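Local coordinates for cell division control protein 13 (Saccharomyces cerevisiae, PDB 4HCE) that helps maintain telomeres, its OB2 domain forming a dimer that is required for productive binding of Stn1, at residues I65-P70 / I101-E106; A32-F37 / R74-F79; V24-P29 / D87-I92. All blocks are in the same frame, centred on the assembly; numbering follows the deposited sequence.

Contact 1 of 3, residues I65-P70 / I101-E106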
loop_
_atom_site.group_PDB
_atom_site.type_symbol
_atom_site.label_atom_id
_atom_site.label_comp_id
_atom_site.label_asym_id
_atom_site.label_seq_id
_atom_site.Cartn_x
_atom_site.Cartn_y
_atom_site.Cartn_z
ATOM N N ILE B 65 -3.024 -2.300 10.843
ATOM C CA ILE B 65 -1.882 -1.670 10.228
ATOM C C ILE B 65 -1.329 -2.530 9.107
ATOM O O ILE B 65 -1.413 -3.780 9.144
ATOM C CB ILE B 65 -0.784 -1.254 11.234
ATOM C CG1 ILE B 65 -0.315 -2.443 12.052
ATOM C CG2 ILE B 65 -1.253 -0.089 12.120
ATOM C CD1 ILE B 65 1.176 -2.365 12.314
ATOM N N GLU B 66 -0.793 -1.829 8.111
ATOM C CA GLU B 66 -0.007 -2.399 7.035
ATOM C C GLU B 66 1.444 -2.641 7.520
ATOM O O GLU B 66 2.074 -1.776 8.098
ATOM C CB GLU B 66 -0.045 -1.447 5.827
ATOM C CG GLU B 66 1.018 -1.750 4.784
ATOM C CD GLU B 66 1.308 -0.554 3.870
ATOM O OE1 GLU B 66 2.338 0.185 4.071
ATOM O OE2 GLU B 66 0.483 -0.353 2.961
ATOM N N ILE B 67 1.970 -3.826 7.269
ATOM C CA ILE B 67 3.350 -4.149 7.626
ATOM C C ILE B 67 4.063 -4.597 6.350
ATOM O O ILE B 67 3.642 -5.562 5.699
ATOM C CB ILE B 67 3.417 -5.285 8.657
ATOM C CG1 ILE B 67 2.569 -4.968 9.905
ATOM C CG2 ILE B 67 4.865 -5.571 9.040
ATOM C CD1 ILE B 67 2.345 -6.178 10.810
ATOM N N VAL B 68 5.131 -3.889 5.993
ATOM C CA VAL B 68 5.893 -4.229 4.821
ATOM C C VAL B 68 7.037 -5.146 5.202
ATOM O O VAL B 68 7.682 -4.955 6.257
ATOM C CB VAL B 68 6.383 -2.984 4.004
ATOM C CG1 VAL B 68 5.262 -1.974 3.806
ATOM C CG2 VAL B 68 7.539 -2.286 4.683
ATOM N N ILE B 69 7.223 -6.178 4.372
ATOM C CA ILE B 69 8.447 -6.992 4.319
ATOM C C ILE B 69 9.188 -6.424 3.109
ATOM O O ILE B 69 8.848 -6.736 1.969
ATOM C CB ILE B 69 8.167 -8.494 4.061
ATOM C CG1 ILE B 69 6.858 -8.951 4.717
ATOM C CG2 ILE B 69 9.355 -9.355 4.491
ATOM C CD1 ILE B 69 6.897 -9.128 6.223
ATOM N N PRO B 70 10.179 -5.558 3.350
ATOM C CA PRO B 70 10.762 -4.676 2.310
ATOM C C PRO B 70 11.625 -5.285 1.174
ATOM O O PRO B 70 11.689 -4.698 0.084
ATOM C CB PRO B 70 11.577 -3.644 3.105
ATOM C CG PRO B 70 11.651 -4.140 4.511
ATOM C CD PRO B 70 10.750 -5.331 4.695
ATOM N N ILE B 101 -1.113 -14.291 16.796
ATOM C CA ILE B 101 0.194 -13.926 16.308
ATOM C C ILE B 101 0.679 -12.735 17.096
ATOM O O ILE B 101 -0.106 -11.883 17.513
ATOM C CB ILE B 101 0.176 -13.660 14.772
ATOM C CG1 ILE B 101 0.433 -14.971 14.029
ATOM C CG2 ILE B 101 1.310 -12.754 14.327
ATOM C CD1 ILE B 101 -0.803 -15.671 13.548
ATOM N N SER B 102 1.983 -12.702 17.314
ATOM C CA SER B 102 2.608 -11.593 17.961
ATOM C C SER B 102 3.737 -11.077 17.075
ATOM O O SER B 102 4.557 -11.872 16.582
ATOM C CB SER B 102 3.147 -12.045 19.318
ATOM O OG SER B 102 3.670 -10.919 19.999
ATOM N N VAL B 103 3.796 -9.761 16.882
ATOM C CA VAL B 103 4.805 -9.163 16.004
ATOM C C VAL B 103 5.491 -7.978 16.691
ATOM O O VAL B 103 4.898 -7.279 17.530
ATOM C CB VAL B 103 4.205 -8.695 14.641
ATOM C CG1 VAL B 103 3.630 -9.859 13.847
ATOM C CG2 VAL B 103 3.137 -7.632 14.842
ATOM N N GLU B 104 6.747 -7.755 16.350
ATOM C CA GLU B 104 7.357 -6.482 16.649
ATOM C C GLU B 104 7.519 -5.789 15.332
ATOM O O GLU B 104 8.028 -6.374 14.387
ATOM C CB GLU B 104 8.697 -6.628 17.353
ATOM C CG GLU B 104 8.529 -6.782 18.843
ATOM C CD GLU B 104 9.830 -7.006 19.565
ATOM O OE1 GLU B 104 9.763 -7.275 20.790
ATOM O OE2 GLU B 104 10.903 -6.918 18.912
ATOM N N VAL B 105 7.067 -4.548 15.271
ATOM C CA VAL B 105 7.157 -3.780 14.044
ATOM C C VAL B 105 8.019 -2.560 14.305
ATOM O O VAL B 105 8.073 -2.051 15.439
ATOM C CB VAL B 105 5.769 -3.398 13.464
ATOM C CG1 VAL B 105 4.998 -4.650 13.071
ATOM C CG2 VAL B 105 4.944 -2.564 14.439
ATOM N N GLU B 106 8.695 -2.106 13.248
ATOM C CA GLU B 106 9.602 -0.998 13.346
ATOM C C GLU B 106 9.280 0.007 12.269
ATOM O O GLU B 106 9.166 -0.351 11.108
ATOM C CB GLU B 106 11.042 -1.471 13.191
ATOM C CG GLU B 106 12.045 -0.369 13.466
ATOM C CD GLU B 106 13.499 -0.808 13.359
ATOM O OE1 GLU B 106 14.356 0.044 13.670
ATOM O OE2 GLU B 106 13.804 -1.970 12.971
#

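Contact 2 of 3, residues A32-F37 / R74-F79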
loop_
_atom_site.group_PDB
_atom_site.type_symbol
_atom_site.label_atom_id
_atom_site.label_comp_id
_atom_site.label_asym_id
_atom_site.label_seq_id
_atom_site.Cartn_x
_atom_site.Cartn_y
_atom_site.Cartn_z
ATOM N N ALA B 32 3.142 -16.401 -7.078
ATOM C CA ALA B 32 3.637 -17.749 -7.321
ATOM C C ALA B 32 5.110 -17.999 -6.945
ATOM O O ALA B 32 5.483 -19.140 -6.713
ATOM C CB ALA B 32 3.382 -18.138 -8.769
ATOM N N SER B 33 5.939 -16.955 -6.902
ATOM C CA SER B 33 7.351 -17.128 -6.587
ATOM C C SER B 33 7.904 -15.851 -5.992
ATOM O O SER B 33 7.244 -14.819 -6.011
ATOM C CB SER B 33 8.178 -17.537 -7.830
ATOM O OG SER B 33 8.733 -16.401 -8.513
ATOM N N ILE B 34 9.124 -15.940 -5.475
ATOM C CA ILE B 34 9.877 -14.807 -4.965
ATOM C C ILE B 34 10.099 -13.716 -6.019
ATOM O O ILE B 34 10.283 -12.548 -5.676
ATOM C CB ILE B 34 11.242 -15.273 -4.365
ATOM C CG1 ILE B 34 11.933 -14.139 -3.585
ATOM C CG2 ILE B 34 12.170 -15.858 -5.447
ATOM C CD1 ILE B 34 11.180 -13.663 -2.351
ATOM N N ASN B 35 10.078 -14.098 -7.295
ATOM C CA ASN B 35 10.344 -13.154 -8.398
ATOM C C ASN B 35 9.317 -12.031 -8.513
ATOM O O ASN B 35 9.621 -10.969 -9.047
ATOM C CB ASN B 35 10.459 -13.882 -9.740
ATOM C CG ASN B 35 11.595 -14.888 -9.768
ATOM O OD1 ASN B 35 12.656 -14.677 -9.169
ATOM N ND2 ASN B 35 11.371 -16.004 -10.461
ATOM N N GLU B 36 8.110 -12.279 -7.999
ATOM C CA GLU B 36 7.030 -11.290 -7.957
ATOM C C GLU B 36 7.417 -10.042 -7.184
ATOM O O GLU B 36 6.804 -8.990 -7.368
ATOM C CB GLU B 36 5.800 -11.883 -7.269
ATOM C CG GLU B 36 5.565 -13.362 -7.553
ATOM C CD GLU B 36 4.702 -13.592 -8.766
ATOM O OE1 GLU B 36 3.653 -12.934 -8.854
ATOM O OE2 GLU B 36 5.063 -14.424 -9.620
ATOM N N PHE B 37 8.422 -10.174 -6.314
ATOM C CA PHE B 37 8.813 -9.113 -5.400
ATOM C C PHE B 37 10.100 -8.384 -5.771
ATOM O O PHE B 37 10.759 -7.793 -4.905
ATOM C CB PHE B 37 8.817 -9.642 -3.946
ATOM C CG PHE B 37 7.502 -10.256 -3.559
ATOM C CD1 PHE B 37 6.393 -9.442 -3.291
ATOM C CD2 PHE B 37 7.338 -11.635 -3.558
ATOM C CE1 PHE B 37 5.158 -10.004 -2.990
ATOM C CE2 PHE B 37 6.110 -12.196 -3.260
ATOM C CZ PHE B 37 5.014 -11.385 -2.976
ATOM N N ARG B 74 14.629 -10.587 2.822
ATOM C CA ARG B 74 13.904 -10.639 4.075
ATOM C C ARG B 74 12.683 -11.571 3.999
ATOM O O ARG B 74 12.388 -12.286 4.944
ATOM C CB ARG B 74 13.521 -9.222 4.525
ATOM C CG ARG B 74 12.707 -9.165 5.801
ATOM C CD ARG B 74 13.479 -9.752 6.976
ATOM N NE ARG B 74 12.820 -9.384 8.221
ATOM C CZ ARG B 74 13.079 -9.919 9.403
ATOM N NH1 ARG B 74 13.982 -10.885 9.510
ATOM N NH2 ARG B 74 12.413 -9.500 10.468
ATOM N N ILE B 75 11.991 -11.573 2.862
ATOM C CA ILE B 75 10.885 -12.507 2.633
ATOM C C ILE B 75 11.372 -13.953 2.752
ATOM O O ILE B 75 10.720 -14.779 3.393
ATOM C CB ILE B 75 10.239 -12.271 1.250
ATOM C CG1 ILE B 75 9.502 -10.919 1.226
ATOM C CG2 ILE B 75 9.307 -13.420 0.836
ATOM C CD1 ILE B 75 8.993 -10.532 -0.154
ATOM N N CYS B 76 12.514 -14.241 2.135
ATOM C CA CYS B 76 13.102 -15.580 2.149
ATOM C C CYS B 76 13.515 -16.025 3.542
ATOM O O CYS B 76 13.218 -17.146 3.955
ATOM C CB CYS B 76 14.284 -15.667 1.174
ATOM S SG CYS B 76 13.684 -15.702 -0.525
ATOM N N GLU B 77 14.185 -15.131 4.257
ATOM C CA GLU B 77 14.644 -15.396 5.617
ATOM C C GLU B 77 13.497 -15.867 6.508
ATOM O O GLU B 77 13.656 -16.823 7.285
ATOM C CB GLU B 77 15.274 -14.131 6.206
ATOM C CG GLU B 77 15.726 -14.251 7.654
ATOM C CD GLU B 77 16.454 -13.001 8.139
ATOM O OE1 GLU B 77 15.935 -11.872 7.980
ATOM O OE2 GLU B 77 17.561 -13.135 8.684
ATOM N N LEU B 78 12.354 -15.188 6.379
ATOM C CA LEU B 78 11.191 -15.429 7.216
ATOM C C LEU B 78 10.437 -16.673 6.764
ATOM O O LEU B 78 10.058 -17.520 7.587
ATOM C CB LEU B 78 10.249 -14.192 7.205
ATOM C CG LEU B 78 10.756 -12.922 7.893
ATOM C CD1 LEU B 78 9.882 -11.718 7.565
ATOM C CD2 LEU B 78 10.851 -13.115 9.410
ATOM N N PHE B 79 10.227 -16.776 5.455
ATOM C CA PHE B 79 9.295 -17.755 4.897
ATOM C C PHE B 79 9.969 -18.847 4.092
ATOM O O PHE B 79 9.377 -19.891 3.862
ATOM C CB PHE B 79 8.244 -17.056 4.012
ATOM C CG PHE B 79 7.435 -16.008 4.729
ATOM C CD1 PHE B 79 6.582 -16.362 5.782
ATOM C CD2 PHE B 79 7.516 -14.672 4.349
ATOM C CE1 PHE B 79 5.837 -15.396 6.450
ATOM C CE2 PHE B 79 6.785 -13.696 5.014
ATOM C CZ PHE B 79 5.943 -14.058 6.062
#

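Contact 3 of 3, residues V24-P29 / D87-I92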
loop_
_atom_site.group_PDB
_atom_site.type_symbol
_atom_site.label_atom_id
_atom_site.label_comp_id
_atom_site.label_asym_id
_atom_site.label_seq_id
_atom_site.Cartn_x
_atom_site.Cartn_y
_atom_site.Cartn_z
ATOM N N VAL B 24 -4.594 -10.731 9.087
ATOM C CA VAL B 24 -5.900 -10.940 8.493
ATOM C C VAL B 24 -5.851 -10.797 6.973
ATOM O O VAL B 24 -6.867 -10.874 6.324
ATOM C CB VAL B 24 -6.960 -9.978 9.073
ATOM C CG1 VAL B 24 -7.247 -10.323 10.516
ATOM C CG2 VAL B 24 -6.503 -8.527 8.958
ATOM N N GLY B 25 -4.669 -10.592 6.412
ATOM C CA GLY B 25 -4.552 -10.480 4.964
ATOM C C GLY B 25 -3.158 -10.128 4.499
ATOM O O GLY B 25 -2.304 -9.682 5.278
ATOM N N MET B 26 -2.928 -10.343 3.212
ATOM C CA MET B 26 -1.681 -9.955 2.604
ATOM C C MET B 26 -1.906 -9.341 1.234
ATOM O O MET B 26 -2.890 -9.634 0.544
ATOM C CB MET B 26 -0.666 -11.122 2.564
ATOM C CG MET B 26 -0.979 -12.268 1.622
ATOM S SD MET B 26 0.131 -13.701 1.789
ATOM C CE MET B 26 -0.971 -14.981 1.237
ATOM N N ASN B 27 -0.977 -8.469 0.874
ATOM C CA ASN B 27 -0.968 -7.819 -0.410
ATOM C C ASN B 27 0.431 -7.905 -1.037
ATOM O O ASN B 27 1.430 -7.534 -0.389
ATOM C CB ASN B 27 -1.345 -6.367 -0.234
ATOM C CG ASN B 27 -1.939 -5.783 -1.483
ATOM O OD1 ASN B 27 -3.113 -6.013 -1.779
ATOM N ND2 ASN B 27 -1.137 -5.034 -2.232
ATOM N N PRO B 28 0.509 -8.386 -2.295
ATOM C CA PRO B 28 -0.629 -8.884 -3.093
ATOM C C PRO B 28 -1.163 -10.238 -2.584
ATOM O O PRO B 28 -0.389 -11.046 -2.081
ATOM C CB PRO B 28 -0.031 -9.032 -4.504
ATOM C CG PRO B 28 1.439 -9.155 -4.299
ATOM C CD PRO B 28 1.767 -8.357 -3.071
ATOM N N PRO B 29 -2.481 -10.487 -2.723
ATOM C CA PRO B 29 -3.070 -11.688 -2.111
ATOM C C PRO B 29 -2.744 -12.986 -2.856
ATOM O O PRO B 29 -2.890 -14.075 -2.296
ATOM C CB PRO B 29 -4.579 -11.404 -2.144
ATOM C CG PRO B 29 -4.773 -10.439 -3.273
ATOM C CD PRO B 29 -3.493 -9.644 -3.400
ATOM N N ASP B 87 -0.574 -19.303 -1.238
ATOM C CA ASP B 87 -1.170 -20.407 -0.458
ATOM C C ASP B 87 -0.312 -20.847 0.700
ATOM O O ASP B 87 -0.820 -21.098 1.787
ATOM C CB ASP B 87 -1.432 -21.635 -1.330
ATOM C CG ASP B 87 -2.615 -21.448 -2.235
ATOM O OD1 ASP B 87 -2.768 -22.259 -3.172
ATOM O OD2 ASP B 87 -3.392 -20.487 -2.020
ATOM N N LYS B 88 0.994 -20.946 0.460
ATOM C CA LYS B 88 1.905 -21.431 1.478
ATOM C C LYS B 88 2.187 -20.387 2.550
ATOM O O LYS B 88 2.292 -20.734 3.709
ATOM C CB LYS B 88 3.195 -21.926 0.844
ATOM C CG LYS B 88 2.987 -23.150 -0.009
ATOM C CD LYS B 88 4.258 -23.442 -0.776
ATOM C CE LYS B 88 4.263 -24.863 -1.303
ATOM N NZ LYS B 88 5.514 -24.968 -2.091
ATOM N N ILE B 89 2.292 -19.116 2.159
ATOM C CA ILE B 89 2.545 -18.022 3.106
ATOM C C ILE B 89 1.281 -17.844 3.948
ATOM O O ILE B 89 1.355 -17.650 5.157
ATOM C CB ILE B 89 2.937 -16.684 2.404
ATOM C CG1 ILE B 89 4.214 -16.797 1.554
ATOM C CG2 ILE B 89 3.031 -15.527 3.387
ATOM C CD1 ILE B 89 5.403 -17.415 2.216
ATOM N N SER B 90 0.124 -17.939 3.303
ATOM C CA SER B 90 -1.154 -17.938 4.009
ATOM C C SER B 90 -1.223 -18.979 5.161
ATOM O O SER B 90 -1.590 -18.633 6.289
ATOM C CB SER B 90 -2.307 -18.149 3.023
ATOM O OG SER B 90 -3.523 -18.230 3.723
ATOM N N ASP B 91 -0.868 -20.234 4.875
ATOM C CA ASP B 91 -0.833 -21.281 5.914
ATOM C C ASP B 91 0.197 -20.956 7.014
ATOM O O ASP B 91 -0.054 -21.185 8.196
ATOM C CB ASP B 91 -0.493 -22.657 5.317
ATOM C CG ASP B 91 -1.530 -23.164 4.310
ATOM O OD1 ASP B 91 -2.666 -22.654 4.263
ATOM O OD2 ASP B 91 -1.198 -24.097 3.544
ATOM N N ILE B 92 1.358 -20.437 6.620
ATOM C CA ILE B 92 2.410 -20.135 7.579
ATOM C C ILE B 92 1.959 -19.015 8.502
ATOM O O ILE B 92 2.256 -19.036 9.683
ATOM C CB ILE B 92 3.741 -19.745 6.883
ATOM C CG1 ILE B 92 4.368 -20.962 6.183
ATOM C CG2 ILE B 92 4.738 -19.126 7.882
ATOM C CD1 ILE B 92 5.374 -20.568 5.110
#

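Contact 1 of 3, residues I65-P70 / I101-E106
Ile67 and Val105 meet at about a right angle, and this crossing carries most of the contact. The two side chains come from strands 65-69 and 101-106, whose axes pass 8.6 Å apart at 80°. In both, CB points toward the other strand. CG1 of Val105 lies 3.8 Å from CD1 of Ile67, and 4.0 Å and 4.1 Å from CG1 and CG2 of the same isoleucine. The methyl is therefore set against both branches of Ile67, not against one end. The torsion of Ile67 explains this: with chi1 at -54°, CG1 lies beside the backbone N and CG2 beside the carbonyl carbon, and the fork between them faces the valine.

Two lighter contacts flank the crossing. CD1 of Ile67 runs on to CG2 of Val103 at 4.4 Å. The second methyl of Val105, CG2, meets CD1 of Ile65 at 4.3 Å. All the touching groups are hydrocarbon, and all four residues are buried.

The strands are not paired with each other. Strand 65-69 bonds through its backbone to strand 42-47 on one edge and to strand 120-129 on the other. In the sheet, strand 101-110 lies beside 120-129, so one strand separates it from 65-69. This is the interior of an OB fold. Leu19 of strand 16-27 touches Ile65 and Val103, Leu125 of strand 120-129 touches Ile67, and helix 72-79 packs on Ile69.

Contact 2 of 3, residues A32-F37 / R74-F79
A short 3-10 turn, residues 34-36, in the loop between strands 16-27 and 42-47 packs against helix 72-79. Ile34, which opens the turn, and Phe37, just after it, reach the helix, and Ile75 meets both.

CD1 of Ile75 sits over one face of the Phe37 ring in a CH-pi contact, 4.2 Å from the ring centroid and 28° off the normal. This CD1 of Ile75 is displaced toward the root of the ring, with CG of Phe37 its nearest atom at 3.7 Å. The other branch of Ile75 serves Ile34: CG2 of Ile75 lies 3.7 Å from CD1 of Ile34. The two isoleucines lie alongside one another and run in opposing directions. Ile34 extends CG1 away from its backbone N (chi1 -169°), which carries CD1 across to the helix. CD1 of Ile34 also touches SG of Cys76 at 3.7 Å.

Within the loop, OG of Ser33 accepts from the backbone N of Asn35 at 2.9 Å. On the helix, NH1 of Arg74 makes a salt bridge to OE1 of Glu77 at 2.7 Å. Phe31 meets the Phe37 ring edge-to-face. The serine bond is an ST turn, here leading into a 3-10 turn that lies against a helix of the OB fold.

Contact 3 of 3, residues V24-P29 / D87-I92
Met26 reaches from strand 24-27 to the helix at 87-92, and its sulfur and end methyl make the close contacts. SD of Met26 lies 3.8 Å from CG2 of Ile89 and 4.1 Å from CB of the same residue. The two side chains cross at about a right angle, with the sulfur against the branched base of Ile89. The rest of Ile89 leads away from Met26 and packs on Phe79 of helix 72-79. The end methyl of Met26 goes one residue further. CE of Met26 comes 3.8 Å from the backbone N and 3.9 Å from CB of Ser90. The torsions account for this reach: CG sits between the backbone N and the carbonyl carbon (chi1 70°), and the chain then runs extended to the methyl. Met26 and Ile89 are both buried, and Leu44 of strand 42-47 also packs on Met26.

The outer side of the helix is looser. Asp87, Lys88 and Asp91 are exposed, and none of them makes a close contact with strand 24-27. Ser90 stands at the border, partly exposed. It offers CB to the methyl, while its own side chain also touches Leu95. Asn27, at the strand's end, and Pro28 and Pro29 after it pack on Met120, Tyr39 and Asp113 of the second subunit, respectively. Pro28 follows a cis peptide bond.

Replacing Met26 by an alanine removes SD and CE, and would probably open a gap beside Ile89 CG2 and Ser90 CB, leaving these two segments with little contact.

The bridge is made by one long side chain, through van der Waals contact and not by charge or hydrogen bonding. Such contact has no direction to satisfy, so it depends on shape and close packing, and is probably sensitive to side-chain size.

In the fold
All three contacts lie in one OB2 domain. Their segments come in the order 24-29, 32-37, 65-70, 74-79, 87-92 and 101-106. Contact 1 spans the inside of the sheet, close to the chain centre. Contacts 2 and 3 join the helices 72-79 and 86-92 to other parts of the fold. The centres of contacts 1 and 2 are about 16 Å apart, those of 1 and 3 about 14 Å, and those of 2 and 3 about 12 Å. Ile69 links contact 1 to contact 2, and Phe79 with Ile89 links contact 2 to contact 3. Contacts 2 and 3 also approach the second subunit, consistent with a domain that acts as a dimer.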